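Local coordinates for transcriptional regulator, MerR-family (Cupriavidus metallidurans CH34, PDB 5GPE), which recognises lead(II) selectively and, as a MerR-family transcription activator, probably binds promoter DNA through its helix-turn-helix domains, at the interface of chains A and B. Residues are numbered along the deposited sequence; one frame, centred on the assembly and turned at random. Chains: chain A/B, Transcriptional regulator, MerR-family.

Contact 1: the interface of chains A and B. Residues chain A 57-58, 88, 92; chain B 99, 102-103, 106.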
ATOM      1  N   LYS A  57      -9.830  -8.379  -7.942  1.00 21.35           N
ATOM      2  CA  LYS A  57      -8.635  -8.644  -8.752  1.00 21.12           C
ATOM      3  C   LYS A  57      -7.623  -7.492  -8.690  1.00 20.21           C
ATOM      4  O   LYS A  57      -6.832  -7.305  -9.621  1.00 22.11           O
ATOM      5  CB  LYS A  57      -9.037  -8.981 -10.189  1.00 22.64           C
ATOM      6  CG  LYS A  57      -9.773 -10.322 -10.261  1.00 24.54           C
ATOM      7  CD  LYS A  57     -10.402 -10.574 -11.605  1.00 25.39           C
ATOM      8  CE  LYS A  57     -11.427 -11.700 -11.548  1.00 27.69           C
ATOM      9  NZ  LYS A  57     -10.835 -13.015 -11.159  1.00 28.76           N
ATOM     10  N   ASP A  58      -7.660  -6.717  -7.607  1.00 18.83           N
ATOM     11  CA  ASP A  58      -6.644  -5.681  -7.298  1.00 19.47           C
ATOM     12  C   ASP A  58      -6.727  -4.445  -8.210  1.00 17.70           C
ATOM     13  O   ASP A  58      -5.815  -3.632  -8.242  1.00 17.04           O
ATOM     14  CB  ASP A  58      -5.229  -6.297  -7.369  1.00 19.95           C
ATOM     15  CG  ASP A  58      -4.159  -5.431  -6.726  1.00 21.80           C
ATOM     16  OD1 ASP A  58      -4.350  -5.027  -5.570  1.00 22.64           O
ATOM     17  OD2 ASP A  58      -3.110  -5.163  -7.393  1.00 24.48           O
ATOM     18  N   HIS A  88      -0.994  -4.829 -15.442  1.00 17.20           N
ATOM     19  CA  HIS A  88      -1.211  -5.149 -14.041  1.00 17.64           C
ATOM     20  C   HIS A  88      -0.389  -6.363 -13.614  1.00 16.82           C
ATOM     21  O   HIS A  88       0.209  -6.368 -12.546  1.00 18.06           O
ATOM     22  CB  HIS A  88      -2.702  -5.395 -13.734  1.00 18.55           C
ATOM     23  CG  HIS A  88      -3.046  -5.116 -12.318  1.00 20.92           C
ATOM     24  ND1 HIS A  88      -3.717  -3.977 -11.936  1.00 24.27           N
ATOM     25  CD2 HIS A  88      -2.729  -5.769 -11.179  1.00 21.47           C
ATOM     26  CE1 HIS A  88      -3.828  -3.955 -10.625  1.00 23.48           C
ATOM     27  NE2 HIS A  88      -3.248  -5.039 -10.141  1.00 23.33           N
ATOM     28  N   VAL A  92       2.565  -6.551 -10.678  1.00 16.33           N
ATOM     29  CA  VAL A  92       2.557  -7.518  -9.601  1.00 17.33           C
ATOM     30  C   VAL A  92       3.867  -8.323  -9.557  1.00 16.10           C
ATOM     31  O   VAL A  92       4.392  -8.600  -8.478  1.00 16.00           O
ATOM     32  CB  VAL A  92       1.326  -8.456  -9.701  1.00 19.41           C
ATOM     33  CG1 VAL A  92       1.417  -9.606  -8.714  1.00 20.17           C
ATOM     34  CG2 VAL A  92       0.057  -7.663  -9.426  1.00 21.21           C
TER
ATOM     35  N   LEU B  99       0.056 -12.113  -3.238  1.00 15.55           N
ATOM     36  CA  LEU B  99       0.442 -11.584  -4.562  1.00 16.47           C
ATOM     37  C   LEU B  99       0.662 -12.635  -5.640  1.00 14.99           C
ATOM     38  O   LEU B  99       0.280 -12.428  -6.794  1.00 14.56           O
ATOM     39  CB  LEU B  99       1.696 -10.717  -4.484  1.00 17.83           C
ATOM     40  CG  LEU B  99       1.510  -9.335  -3.881  1.00 20.97           C
ATOM     41  CD1 LEU B  99       2.870  -8.650  -3.852  1.00 22.18           C
ATOM     42  CD2 LEU B  99       0.521  -8.471  -4.641  1.00 22.36           C
ATOM     43  N   LEU B 102      -2.644 -13.705  -6.726  1.00 15.47           N
ATOM     44  CA  LEU B 102      -3.210 -12.648  -7.571  1.00 16.34           C
ATOM     45  C   LEU B 102      -2.652 -12.724  -8.990  1.00 16.35           C
ATOM     46  O   LEU B 102      -3.404 -12.637  -9.962  1.00 15.99           O
ATOM     47  CB  LEU B 102      -2.974 -11.269  -6.966  1.00 16.89           C
ATOM     48  CG  LEU B 102      -3.348 -10.057  -7.820  1.00 17.85           C
ATOM     49  CD1 LEU B 102      -4.856 -10.044  -8.098  1.00 18.41           C
ATOM     50  CD2 LEU B 102      -2.898  -8.774  -7.134  1.00 18.52           C
ATOM     51  N   GLU B 103      -1.331 -12.896  -9.099  1.00 16.57           N
ATOM     52  CA  GLU B 103      -0.683 -13.060 -10.403  1.00 17.27           C
ATOM     53  C   GLU B 103      -1.311 -14.204 -11.217  1.00 16.43           C
ATOM     54  O   GLU B 103      -1.660 -14.012 -12.380  1.00 15.65           O
ATOM     55  CB  GLU B 103       0.815 -13.324 -10.258  1.00 18.70           C
ATOM     56  CG  GLU B 103       1.554 -13.306 -11.598  1.00 19.46           C
ATOM     57  CD  GLU B 103       2.633 -14.390 -11.752  1.00 22.56           C
ATOM     58  OE1 GLU B 103       2.469 -15.438 -11.109  1.00 24.24           O
ATOM     59  OE2 GLU B 103       3.604 -14.276 -12.559  1.00 22.78           O
ATOM     60  N   LEU B 106      -4.836 -13.237 -12.387  1.00 19.37           N
ATOM     61  CA  LEU B 106      -4.781 -12.292 -13.503  1.00 18.97           C
ATOM     62  C   LEU B 106      -4.327 -12.962 -14.802  1.00 18.75           C
ATOM     63  O   LEU B 106      -4.822 -12.624 -15.866  1.00 18.86           O
ATOM     64  CB  LEU B 106      -3.871 -11.106 -13.162  1.00 18.73           C
ATOM     65  CG  LEU B 106      -4.380 -10.166 -12.071  1.00 17.67           C
ATOM     66  CD1 LEU B 106      -3.290  -9.180 -11.657  1.00 17.56           C
ATOM     67  CD2 LEU B 106      -5.607  -9.389 -12.508  1.00 18.62           C
TER

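Contact 2: the interface of chains A and B. Residues chain A 109-110, 113-114, 122, 124; chain B 78, 81-82, 85-86.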
ATOM      1  N   LEU A 109      18.810  -8.250   8.902  1.00 19.04           N
ATOM      2  CA  LEU A 109      18.632  -7.354  10.048  1.00 18.81           C
ATOM      3  C   LEU A 109      18.389  -8.150  11.324  1.00 17.90           C
ATOM      4  O   LEU A 109      19.096  -7.970  12.308  1.00 17.60           O
ATOM      5  CB  LEU A 109      17.491  -6.364   9.813  1.00 18.44           C
ATOM      6  CG  LEU A 109      17.315  -5.241  10.842  1.00 19.03           C
ATOM      7  CD1 LEU A 109      18.538  -4.328  10.885  1.00 19.70           C
ATOM      8  CD2 LEU A 109      16.051  -4.443  10.551  1.00 20.63           C
ATOM      9  N   ARG A 110      17.447  -9.095  11.272  1.00 18.24           N
ATOM     10  CA  ARG A 110      17.145  -9.950  12.425  1.00 18.79           C
ATOM     11  C   ARG A 110      18.350 -10.750  12.940  1.00 19.95           C
ATOM     12  O   ARG A 110      18.524 -10.897  14.162  1.00 21.40           O
ATOM     13  CB  ARG A 110      16.001 -10.918  12.096  1.00 18.41           C
ATOM     14  CG  ARG A 110      15.603 -11.876  13.208  1.00 19.09           C
ATOM     15  CD  ARG A 110      15.100 -11.161  14.451  1.00 17.48           C
ATOM     16  NE  ARG A 110      14.842 -12.102  15.545  1.00 20.71           N
ATOM     17  CZ  ARG A 110      15.758 -12.580  16.392  1.00 20.96           C
ATOM     18  NH1 ARG A 110      17.040 -12.208  16.331  1.00 20.01           N
ATOM     19  NH2 ARG A 110      15.382 -13.422  17.335  1.00 21.32           N
ATOM     20  N   CYS A 113      21.046  -9.505  15.761  1.00 22.23           N
ATOM     21  CA  CYS A 113      20.860  -9.536  17.223  1.00 23.17           C
ATOM     22  C   CYS A 113      20.363 -10.876  17.738  1.00 28.47           C
ATOM     23  O   CYS A 113      19.671 -11.583  17.047  1.00 28.96           O
ATOM     24  CB  CYS A 113      19.856  -8.474  17.670  1.00 19.68           C
ATOM     25  SG  CYS A 113      20.011  -7.996  19.403  1.00 19.26           S
ATOM     26  N   ASP A 114      20.621 -11.113  19.020  1.00 38.07           N
ATOM     27  CA  ASP A 114      20.292 -12.387  19.711  1.00 39.00           C
ATOM     28  C   ASP A 114      19.231 -12.151  20.799  1.00 44.09           C
ATOM     29  O   ASP A 114      18.755 -11.028  20.934  1.00 34.47           O
ATOM     30  CB  ASP A 114      21.540 -13.082  20.302  1.00 40.25           C
ATOM     31  CG  ASP A 114      22.147 -12.325  21.480  1.00 44.02           C
ATOM     32  OD1 ASP A 114      21.456 -11.444  22.067  1.00 44.33           O
ATOM     33  OD2 ASP A 114      23.322 -12.617  21.834  1.00 52.21           O
ATOM     34  N   CYS A 122      21.924  -3.563  21.298  1.00 21.00           N
ATOM     35  CA  CYS A 122      21.076  -4.189  20.277  1.00 19.68           C
ATOM     36  C   CYS A 122      21.652  -4.072  18.853  1.00 17.83           C
ATOM     37  O   CYS A 122      21.909  -2.979  18.370  1.00 18.31           O
ATOM     38  CB  CYS A 122      19.662  -3.591  20.327  1.00 20.89           C
ATOM     39  SG  CYS A 122      18.572  -4.208  19.048  1.00 19.02           S
ATOM     40  N   ILE A 124      20.284  -4.758  15.997  1.00 18.62           N
ATOM     41  CA  ILE A 124      19.329  -4.158  15.076  1.00 18.20           C
ATOM     42  C   ILE A 124      19.338  -2.625  15.182  1.00 17.81           C
ATOM     43  O   ILE A 124      19.511  -1.936  14.171  1.00 18.79           O
ATOM     44  CB  ILE A 124      17.907  -4.718  15.268  1.00 18.49           C
ATOM     45  CG1 ILE A 124      17.880  -6.197  14.858  1.00 19.23           C
ATOM     46  CG2 ILE A 124      16.890  -3.935  14.439  1.00 16.90           C
ATOM     47  CD1 ILE A 124      16.690  -6.969  15.408  1.00 19.63           C
TER
ATOM     48  N   CYS B  78      16.230  -5.592  24.759  1.00 20.27           N
ATOM     49  CA  CYS B  78      15.883  -5.309  23.342  1.00 19.85           C
ATOM     50  C   CYS B  78      15.103  -6.438  22.644  1.00 20.03           C
ATOM     51  O   CYS B  78      14.915  -6.404  21.408  1.00 19.85           O
ATOM     52  CB  CYS B  78      17.145  -4.964  22.561  1.00 18.94           C
ATOM     53  SG  CYS B  78      18.255  -6.332  22.226  1.00 17.83           S
ATOM     54  N   VAL B  81      12.459  -5.502  20.061  1.00 16.45           N
ATOM     55  CA  VAL B  81      12.993  -5.137  18.737  1.00 16.47           C
ATOM     56  C   VAL B  81      13.038  -6.344  17.801  1.00 16.30           C
ATOM     57  O   VAL B  81      12.586  -6.272  16.639  1.00 19.86           O
ATOM     58  CB  VAL B  81      14.420  -4.514  18.827  1.00 17.08           C
ATOM     59  CG1 VAL B  81      14.966  -4.224  17.443  1.00 17.16           C
ATOM     60  CG2 VAL B  81      14.364  -3.241  19.635  1.00 18.14           C
ATOM     61  N   ASN B  82      13.554  -7.463  18.309  1.00 17.01           N
ATOM     62  CA  ASN B  82      13.545  -8.749  17.574  1.00 18.80           C
ATOM     63  C   ASN B  82      12.121  -9.158  17.167  1.00 19.40           C
ATOM     64  O   ASN B  82      11.887  -9.585  16.028  1.00 19.93           O
ATOM     65  CB  ASN B  82      14.173  -9.895  18.400  1.00 19.86           C
ATOM     66  CG  ASN B  82      15.669  -9.703  18.641  1.00 21.59           C
ATOM     67  OD1 ASN B  82      16.385  -9.211  17.778  1.00 23.84           O
ATOM     68  ND2 ASN B  82      16.148 -10.140  19.802  1.00 23.08           N
ATOM     69  N   VAL B  85      10.739  -6.976  14.222  1.00 18.45           N
ATOM     70  CA  VAL B  85      11.284  -7.416  12.946  1.00 18.61           C
ATOM     71  C   VAL B  85      10.715  -8.785  12.527  1.00 18.11           C
ATOM     72  O   VAL B  85      10.408  -8.992  11.353  1.00 17.89           O
ATOM     73  CB  VAL B  85      12.824  -7.448  12.962  1.00 19.92           C
ATOM     74  CG1 VAL B  85      13.380  -8.034  11.671  1.00 20.57           C
ATOM     75  CG2 VAL B  85      13.354  -6.041  13.173  1.00 19.81           C
ATOM     76  N   ASP B  86      10.604  -9.720  13.466  1.00 16.05           N
ATOM     77  CA  ASP B  86       9.999 -11.034  13.168  1.00 19.11           C
ATOM     78  C   ASP B  86       8.562 -10.903  12.663  1.00 18.24           C
ATOM     79  O   ASP B  86       8.173 -11.598  11.716  1.00 18.40           O
ATOM     80  CB  ASP B  86      10.020 -11.948  14.395  1.00 23.09           C
ATOM     81  CG  ASP B  86      11.407 -12.467  14.723  1.00 26.03           C
ATOM     82  OD1 ASP B  86      12.268 -12.527  13.816  1.00 29.20           O
ATOM     83  OD2 ASP B  86      11.634 -12.855  15.888  1.00 28.00           O
TER

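Contact 1: the interface of chains A and B
Leucines of one long dimerisation helix pack here against the other chain, in an apolar part of the antiparallel coiled coil that joins the two subunits of a MerR-type dimer. Helix 79-111 of chain B presents B:Leu99, B:Leu102, B:Glu103 and B:Leu106 along one flank. Chain A answers with A:His88 and A:Val92 of its own helix 79-111, and with A:Lys57 and A:Asp58 from the turn between helices 42-56 and 61-71. The partner's helix therefore touches both the dimerisation helix and the N-terminal, DNA-binding part of chain A.

B:Leu102 sits at the middle of the patch. Its CG stands anti to the backbone N (chi1 172°), and the two methyls divide the neighbours between them. CD2 meets the methylene of A:Asp58, CB to CD2 at 3.4 Å, with the two side chains crossing at about a right angle; the same methyl reaches A:Val92 CG2 at 3.9 Å. CD1 lies instead against the main chain of A:Lys57, 3.7 Å from its carbonyl O.

One turn further along, B:Leu106 carries its CG beside the backbone N (chi1 -68°) and points CD1 at the imidazole of A:His88, where CD2 is 3.5 Å away. Its other methyl, CD2, approaches the A:Lys57 carbonyl. At the opposite end of the patch, A:Val92 turns CG1 towards the backbone O of B:Leu99, 3.6 Å off, and more loosely towards B:Glu103 CB.

The polar pair in chain A bonds within its own chain. A:Asp58 offers its CB to the leucine while its carboxylate ties the turn to the long helix and helps to fix the rotation of the imidazole. A:His88 NE2 donates to A:Asp58 OD2 at 2.8 Å, nearly straight at 162° and in the ring plane, meeting the carboxylate oxygen on its anti side.

Contact 2: the interface of chains A and B
A:Arg110 reaches from the end of its helix over B:Asn82 and B:Asp86, at the start of helix 79-111 in chain B. Its CB packs on B:Val85 CG1 at 3.9 Å. CG runs past B:Asp86 OD1, and the bend at chi2 (62°) then swings CD against the same oxygen. NE forms a salt bridge to B:Asp86 OD1 at 3.1 Å; its hydrogen bonds to both carboxylate oxygens are weak. Further out, CZ sits 3.7 Å from B:Asn82 CG, the amide stacked on one guanidinium face with the planes 15° apart. NH1 turns back to its own chain and donates to A:Cys113 O at 2.8 Å, in the guanidinium plane but by a bent bond, and also passes near B:Asn82 OD1, while NH2 lies over B:Asn82 CB and CG.

B:Asn82 is held from its far end too: ND2 donates to A:Asp114 O at 3.0 Å, from above the carbonyl plane, though A:Asp114 is poorly ordered. Beside it, A:Ile124 CG2 packs on B:Val81 CG1 at 3.6 Å.

Three cysteines gather next to this patch. B:Cys78 SG comes within 3.7 Å of A:Cys113 SG and touches A:Cys122 CB. A:Cys113 and A:Cys122 are lead ligands, and B:Cys78 probably supplies a further thiolate from across the dimer. The metal-binding loop of chain A, between helix 79-111 and the short helix 123-128, thus docks on the N-terminal end of chain B's dimerisation helix.

The centres of contact 1 and contact 2 lie about 32 Å apart, near opposite ends of the dimer's coiled coil. Helix 79-111 of both chains serves both: chain A lends its early turns to contact 1 and its last turn to contact 2, and chain B does the reverse, as an antiparallel pair requires. Through the two-fold, each end of the dimer has both kinds of contact. The lead-binding end and the helix's contact with the partner's DNA-binding part are thus joined by the same continuous helix, a plausible route by which metal binding could influence how the DNA-binding domains are set.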